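Local atomic coordinates of Hcp1 (Flavobacterium johnsoniae, PDB entry 6BDC), a protein that probably assembles into six-membered rings that build the inner tube of a type VI secretion system, with a likely chaperone role for secreted effectors. Residues 5-10 with 83-88; 19-24 with 116-121. All coordinates share one frame; numbering follows the deposited sequence.

Contact 1. Residues 5-10 with 83-88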
ATOM      1  N   THR A   5     -12.974   5.823  25.600  1.00138.78           N
ATOM      2  CA  THR A   5     -14.278   6.289  25.159  1.00128.27           C
ATOM      3  C   THR A   5     -15.281   5.145  25.195  1.00117.26           C
ATOM      4  O   THR A   5     -14.934   3.979  25.409  1.00116.84           O
ATOM      5  CB  THR A   5     -14.222   6.884  23.746  1.00127.84           C
ATOM      6  OG1 THR A   5     -15.361   7.724  23.541  1.00132.90           O
ATOM      7  CG2 THR A   5     -14.263   5.781  22.711  1.00123.30           C
ATOM      8  N   SER A   6     -16.543   5.499  24.974  1.00109.59           N
ATOM      9  CA  SER A   6     -17.632   4.540  25.002  1.00100.12           C
ATOM     10  C   SER A   6     -18.713   4.968  24.022  1.00 98.49           C
ATOM     11  O   SER A   6     -18.856   6.153  23.704  1.00105.25           O
ATOM     12  CB  SER A   6     -18.230   4.412  26.407  1.00116.11           C
ATOM     13  OG  SER A   6     -18.756   5.655  26.841  1.00107.89           O
ATOM     14  N   LEU A   7     -19.475   3.989  23.547  1.00 89.48           N
ATOM     15  CA  LEU A   7     -20.659   4.225  22.739  1.00 82.53           C
ATOM     16  C   LEU A   7     -21.895   3.866  23.550  1.00111.79           C
ATOM     17  O   LEU A   7     -21.889   2.890  24.308  1.00107.30           O
ATOM     18  CB  LEU A   7     -20.627   3.408  21.449  1.00 79.56           C
ATOM     19  CG  LEU A   7     -21.835   3.552  20.525  1.00 76.02           C
ATOM     20  CD1 LEU A   7     -22.030   5.004  20.111  1.00 72.63           C
ATOM     21  CD2 LEU A   7     -21.685   2.653  19.308  1.00 71.79           C
ATOM     22  N   THR A   8     -22.947   4.662  23.392  1.00112.52           N
ATOM     23  CA  THR A   8     -24.202   4.472  24.109  1.00 98.63           C
ATOM     24  C   THR A   8     -25.340   4.441  23.101  1.00103.43           C
ATOM     25  O   THR A   8     -25.592   5.440  22.419  1.00 91.81           O
ATOM     26  CB  THR A   8     -24.422   5.585  25.137  1.00107.29           C
ATOM     27  OG1 THR A   8     -23.475   5.448  26.205  1.00121.67           O
ATOM     28  CG2 THR A   8     -25.841   5.530  25.696  1.00106.09           C
ATOM     29  N   VAL A   9     -26.007   3.294  22.991  1.00106.86           N
ATOM     30  CA  VAL A   9     -27.186   3.151  22.140  1.00105.12           C
ATOM     31  C   VAL A   9     -28.171   2.228  22.842  1.00117.08           C
ATOM     32  O   VAL A   9     -27.790   1.170  23.351  1.00119.01           O
ATOM     33  CB  VAL A   9     -26.838   2.609  20.733  1.00115.43           C
ATOM     34  CG1 VAL A   9     -27.287   3.593  19.653  1.00110.74           C
ATOM     35  CG2 VAL A   9     -25.350   2.298  20.603  1.00 96.29           C
ATOM     36  N   ALA A  10     -29.442   2.641  22.870  1.00136.99           N
ATOM     37  CA  ALA A  10     -30.536   1.827  23.408  1.00141.33           C
ATOM     38  C   ALA A  10     -30.253   1.390  24.843  1.00139.79           C
ATOM     39  O   ALA A  10     -30.578   0.274  25.254  1.00147.46           O
ATOM     40  CB  ALA A  10     -30.812   0.616  22.514  1.00137.42           C
ATOM     41  N   LEU A  83     -20.003  13.151  21.869  1.00107.51           N
ATOM     42  CA  LEU A  83     -20.577  13.419  20.572  1.00101.83           C
ATOM     43  C   LEU A  83     -21.927  12.782  20.525  1.00108.58           C
ATOM     44  O   LEU A  83     -22.064  11.597  20.764  1.00 97.35           O
ATOM     45  CB  LEU A  83     -19.715  12.828  19.476  1.00113.89           C
ATOM     46  CG  LEU A  83     -19.981  13.360  18.074  1.00123.97           C
ATOM     47  CD1 LEU A  83     -19.516  12.358  17.043  1.00101.42           C
ATOM     48  CD2 LEU A  83     -21.442  13.698  17.865  1.00121.12           C
ATOM     49  N   LYS A  84     -22.927  13.578  20.213  1.00 96.52           N
ATOM     50  CA  LYS A  84     -24.292  13.078  20.183  1.00 99.14           C
ATOM     51  C   LYS A  84     -24.812  13.086  18.753  1.00 95.20           C
ATOM     52  O   LYS A  84     -24.620  14.058  18.016  1.00 95.68           O
ATOM     53  CB  LYS A  84     -25.207  13.922  21.082  1.00101.88           C
ATOM     54  N   PHE A  85     -25.466  11.994  18.365  1.00 93.35           N
ATOM     55  CA  PHE A  85     -26.100  11.875  17.064  1.00 91.96           C
ATOM     56  C   PHE A  85     -27.568  11.523  17.245  1.00 94.18           C
ATOM     57  O   PHE A  85     -27.940  10.804  18.177  1.00 96.72           O
ATOM     58  CB  PHE A  85     -25.412  10.814  16.188  1.00109.47           C
ATOM     59  CG  PHE A  85     -25.414   9.428  16.781  1.00 86.22           C
ATOM     60  CD1 PHE A  85     -26.463   8.553  16.544  1.00 86.23           C
ATOM     61  CD2 PHE A  85     -24.353   8.993  17.558  1.00 87.13           C
ATOM     62  CE1 PHE A  85     -26.460   7.274  17.083  1.00 96.49           C
ATOM     63  CE2 PHE A  85     -24.341   7.719  18.096  1.00 85.46           C
ATOM     64  CZ  PHE A  85     -25.395   6.857  17.857  1.00 97.21           C
ATOM     65  N   THR A  86     -28.397  12.040  16.342  1.00 95.40           N
ATOM     66  CA  THR A  86     -29.835  11.823  16.384  1.00 98.38           C
ATOM     67  C   THR A  86     -30.300  11.269  15.047  1.00 97.95           C
ATOM     68  O   THR A  86     -29.870  11.743  13.989  1.00101.50           O
ATOM     69  CB  THR A  86     -30.599  13.118  16.711  1.00103.00           C
ATOM     70  OG1 THR A  86     -30.680  13.949  15.545  1.00109.66           O
ATOM     71  CG2 THR A  86     -29.911  13.885  17.830  1.00104.77           C
ATOM     72  N   GLU A  87     -31.178  10.263  15.109  1.00 99.60           N
ATOM     73  CA  GLU A  87     -31.845   9.697  13.933  1.00105.19           C
ATOM     74  C   GLU A  87     -30.832   9.131  12.931  1.00 94.94           C
ATOM     75  O   GLU A  87     -30.829   9.479  11.748  1.00113.24           O
ATOM     76  CB  GLU A  87     -32.757  10.737  13.272  1.00110.85           C
ATOM     77  CG  GLU A  87     -33.485  11.636  14.265  1.00127.59           C
ATOM     78  CD  GLU A  87     -34.974  11.360  14.344  1.00142.90           C
ATOM     79  OE1 GLU A  87     -35.704  12.203  14.912  1.00133.78           O
ATOM     80  OE2 GLU A  87     -35.418  10.306  13.838  1.00147.74           O
ATOM     81  N   ALA A  88     -29.968   8.239  13.415  1.00 90.94           N
ATOM     82  CA  ALA A  88     -28.925   7.634  12.596  1.00 92.51           C
ATOM     83  C   ALA A  88     -29.362   6.266  12.090  1.00 92.23           C
ATOM     84  O   ALA A  88     -29.935   5.470  12.837  1.00 84.01           O
ATOM     85  CB  ALA A  88     -27.622   7.493  13.383  1.00 85.58           C
TER
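In the apolar interior of the Hcp beta barrel, Leu-7 and Val-9 of strand 4-9 close on the aromatic ring of Phe-85 from strand 81-86. The two strands are not hydrogen-bonded partners: each pairs antiparallel with strand 64-72, which lies between them, so they run in the same sense and their backbones stand well apart. The CA atoms of Val-9 and Phe-85 are 10.2 Å from each other, and the phenylalanine ring is large enough to bridge much of that distance. Its first torsion (chi1 60°) sets CG between the backbone N and the carbonyl carbon, and the ring extends from there across to the 5-10 segment. Phe-85 is met near the plane of its ring, along the edge formed by CE2 and CZ. Leu-7 CD1 reaches Phe-85 CE2 at 4.1 Å, one methyl of a branch that swings towards the ring because CG lies anti to the backbone N (chi1 179°). Next to it, Val-9 CG1 stands 4.2 Å from Phe-85 CZ. Both aliphatic side chains cross the phenylalanine at about a right angle, and being two residues apart they emerge from the same face of their strand. Apolar residues suit this buried site, where carbon meets carbon; the area is small because the strands are not neighbours. Beyond residue 86 the chain turns through a G1 beta bulge, where Glu-87 and Ala-88 both face Lys-65. Phe-85 also packs on Ile-111 and Ala-113 of strand 105-113 and on Ile-116 of strand 115-118, while Leu-7 leans on Val-69 of strand 64-72 and Val-16 of strand 12-24.

Contact 2. Residues 19-24 with 116-121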
ATOM      1  N   VAL A  19     -13.018   5.358  16.763  1.00 82.32           N
ATOM      2  CA  VAL A  19     -14.102   6.179  16.242  1.00 78.46           C
ATOM      3  C   VAL A  19     -13.524   7.192  15.270  1.00 83.02           C
ATOM      4  O   VAL A  19     -12.344   7.549  15.343  1.00 83.75           O
ATOM      5  CB  VAL A  19     -14.894   6.918  17.344  1.00 78.14           C
ATOM      6  CG1 VAL A  19     -16.395   6.774  17.110  1.00 73.22           C
ATOM      7  CG2 VAL A  19     -14.483   6.451  18.724  1.00 90.53           C
ATOM      8  N   SER A  20     -14.372   7.658  14.354  1.00 81.04           N
ATOM      9  CA  SER A  20     -14.041   8.779  13.487  1.00 99.00           C
ATOM     10  C   SER A  20     -15.328   9.329  12.887  1.00 91.47           C
ATOM     11  O   SER A  20     -16.308   8.607  12.691  1.00 75.44           O
ATOM     12  CB  SER A  20     -13.046   8.383  12.382  1.00 80.99           C
ATOM     13  OG  SER A  20     -13.711   7.966  11.204  1.00 77.01           O
ATOM     14  N   TYR A  21     -15.312  10.630  12.611  1.00 85.37           N
ATOM     15  CA  TYR A  21     -16.417  11.311  11.952  1.00 92.57           C
ATOM     16  C   TYR A  21     -15.832  12.521  11.248  1.00 80.30           C
ATOM     17  O   TYR A  21     -15.017  13.246  11.830  1.00 76.47           O
ATOM     18  CB  TYR A  21     -17.513  11.728  12.945  1.00 76.27           C
ATOM     19  CG  TYR A  21     -17.054  12.706  14.004  1.00 81.71           C
ATOM     20  CD1 TYR A  21     -16.421  12.263  15.156  1.00 94.42           C
ATOM     21  CD2 TYR A  21     -17.252  14.072  13.850  1.00 93.50           C
ATOM     22  CE1 TYR A  21     -15.997  13.153  16.130  1.00 81.32           C
ATOM     23  CE2 TYR A  21     -16.830  14.971  14.816  1.00 92.77           C
ATOM     24  CZ  TYR A  21     -16.204  14.502  15.953  1.00 90.58           C
ATOM     25  OH  TYR A  21     -15.779  15.387  16.916  1.00 98.72           O
ATOM     26  N   ASP A  22     -16.223  12.729   9.997  1.00 76.55           N
ATOM     27  CA  ASP A  22     -15.582  13.754   9.196  1.00 89.61           C
ATOM     28  C   ASP A  22     -16.623  14.518   8.396  1.00 90.96           C
ATOM     29  O   ASP A  22     -17.673  13.982   8.033  1.00 79.26           O
ATOM     30  CB  ASP A  22     -14.513  13.154   8.261  1.00 95.22           C
ATOM     31  CG  ASP A  22     -15.097  12.227   7.224  1.00 96.86           C
ATOM     32  OD1 ASP A  22     -15.519  12.719   6.157  1.00 97.52           O
ATOM     33  OD2 ASP A  22     -15.121  11.003   7.464  1.00135.36           O
ATOM     34  N   LEU A  23     -16.312  15.783   8.133  1.00 78.93           N
ATOM     35  CA  LEU A  23     -17.133  16.655   7.312  1.00 89.76           C
ATOM     36  C   LEU A  23     -16.244  17.348   6.292  1.00 81.59           C
ATOM     37  O   LEU A  23     -15.067  17.616   6.550  1.00 86.91           O
ATOM     38  CB  LEU A  23     -17.868  17.714   8.143  1.00 76.89           C
ATOM     39  CG  LEU A  23     -18.657  17.275   9.378  1.00 80.23           C
ATOM     40  CD1 LEU A  23     -17.774  17.229  10.615  1.00 75.52           C
ATOM     41  CD2 LEU A  23     -19.830  18.211   9.607  1.00 84.16           C
ATOM     42  N   ALA A  24     -16.824  17.662   5.137  1.00 84.38           N
ATOM     43  CA  ALA A  24     -16.037  18.239   4.064  1.00 99.46           C
ATOM     44  C   ALA A  24     -16.932  19.009   3.108  1.00 98.82           C
ATOM     45  O   ALA A  24     -18.083  18.635   2.863  1.00100.44           O
ATOM     46  CB  ALA A  24     -15.263  17.155   3.305  1.00 86.59           C
ATOM     47  N   ILE A 116     -25.492  15.576  13.891  1.00 97.91           N
ATOM     48  CA  ILE A 116     -24.507  15.408  14.949  1.00 97.28           C
ATOM     49  C   ILE A 116     -24.315  16.761  15.620  1.00109.17           C
ATOM     50  O   ILE A 116     -24.515  17.817  15.014  1.00116.11           O
ATOM     51  CB  ILE A 116     -23.160  14.863  14.432  1.00 91.64           C
ATOM     52  CG1 ILE A 116     -22.618  15.750  13.308  1.00106.47           C
ATOM     53  CG2 ILE A 116     -23.311  13.425  13.958  1.00 88.04           C
ATOM     54  CD1 ILE A 116     -21.271  15.302  12.757  1.00 84.99           C
ATOM     55  N   SER A 117     -23.925  16.719  16.892  1.00103.77           N
ATOM     56  CA  SER A 117     -23.736  17.941  17.661  1.00110.17           C
ATOM     57  C   SER A 117     -22.681  17.703  18.729  1.00108.40           C
ATOM     58  O   SER A 117     -22.538  16.589  19.241  1.00106.56           O
ATOM     59  CB  SER A 117     -25.043  18.406  18.310  1.00115.18           C
ATOM     60  OG  SER A 117     -25.277  17.695  19.512  1.00117.19           O
HETATM   61  N   MSE A 118     -21.957  18.768  19.068  1.00113.42           N
HETATM   62  CA  MSE A 118     -20.882  18.685  20.054  1.00113.76           C
HETATM   63  C   MSE A 118     -20.395  20.071  20.483  1.00124.45           C
HETATM   64  O   MSE A 118     -19.998  20.886  19.642  1.00124.73           O
HETATM   65  CB  MSE A 118     -19.724  17.857  19.482  1.00128.96           C
HETATM   66  CG  MSE A 118     -18.598  17.563  20.452  1.00133.72           C
HETATM   67 SE   MSE A 118     -17.515  16.086  19.807  1.00167.88          SE
HETATM   68  CE  MSE A 118     -15.910  16.368  20.866  1.00145.83           C
ATOM     69  N   GLY A 119     -20.456  20.326  21.791  1.00126.98           N
ATOM     70  CA  GLY A 119     -20.022  21.597  22.351  1.00126.19           C
ATOM     71  C   GLY A 119     -20.690  22.809  21.745  1.00129.96           C
ATOM     72  O   GLY A 119     -20.035  23.837  21.552  1.00131.83           O
ATOM     73  N   GLY A 120     -21.980  22.721  21.438  1.00139.36           N
ATOM     74  CA  GLY A 120     -22.673  23.824  20.813  1.00156.08           C
ATOM     75  C   GLY A 120     -22.508  23.904  19.321  1.00139.29           C
ATOM     76  O   GLY A 120     -23.156  24.747  18.685  1.00133.84           O
ATOM     77  N   GLY A 121     -21.657  23.062  18.748  1.00123.63           N
ATOM     78  CA  GLY A 121     -21.546  22.959  17.313  1.00118.89           C
ATOM     79  C   GLY A 121     -22.574  21.994  16.751  1.00126.92           C
ATOM     80  O   GLY A 121     -22.908  20.994  17.368  1.00115.32           O
TER
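Residues 19-24, the end of strand 12-24, and the short strand 115-118 face each other without being neighbours in the sheet, Tyr-21 CA lying 9.6 Å from Ile-116 CA, and Tyr-21, Ile-116 and Met-118 turn their side chains into the space between. The second segment is the start of a tight beta hairpin in the Hcp barrel: a type I' turn from Met-118 to Gly-121, closed by Met-118 N to Gly-121 O at 3.0 Å and by Gly-121 N to Met-118 O at 2.9 Å. Gly-119 and Gly-120 suit the turn because both take positive phi, which glycine tolerates best. The Tyr-21 ring spans between the strands. Ile-116 CD1 approaches it obliquely, 4.3 Å from Tyr-21 CD2, and the selenomethionine Met-118 lies near its hydroxyl end. Met-118 runs out almost straight, CG opposite the backbone N (chi1 -174°), and carries its selenium far enough to make a Met-aromatic contact; SE is 5.5 Å from the centre of the Tyr-21 ring, lying oblique to it, and the two side chains cross at about a right angle. A tyrosine fits here because it joins a greasy ring to a polar tip: the hydroxyl is hydrogen-bonded to Glu-95 of the second subunit, whose strand also pairs antiparallel with residues 19-24 and continues the sheet across the interface. Ile-42 of strand 41-47 packs on Tyr-21 and Ile-116, and Leu-83 of strand 81-86 on Tyr-21, Ile-116 and Met-118. The nearest approach is between Tyr-21 OH and Met-118 SE, at 3.4 Å.

How the contacts relate
From the N terminus the chain runs through strand 4-9 and directly into strand 12-24, which places residues 5-10 and 19-24 one after the other. Residues 83-88 then return to the first, closing a 72-residue loop in contact 1, and residues 116-121 return to the second, closing one of 91 residues in contact 2. The segments alternate, so the two loops cross. Their centres lie 12 Å apart, with Leu-83 between them: its CD1 packs on Tyr-21 CD1 at 3.6 Å. Lys-84 O probably accepts a hydrogen bond from Ser-117 N, joining strands 81-86 and 115-118. Together the contacts tie the opening hairpin to strands late in the barrel.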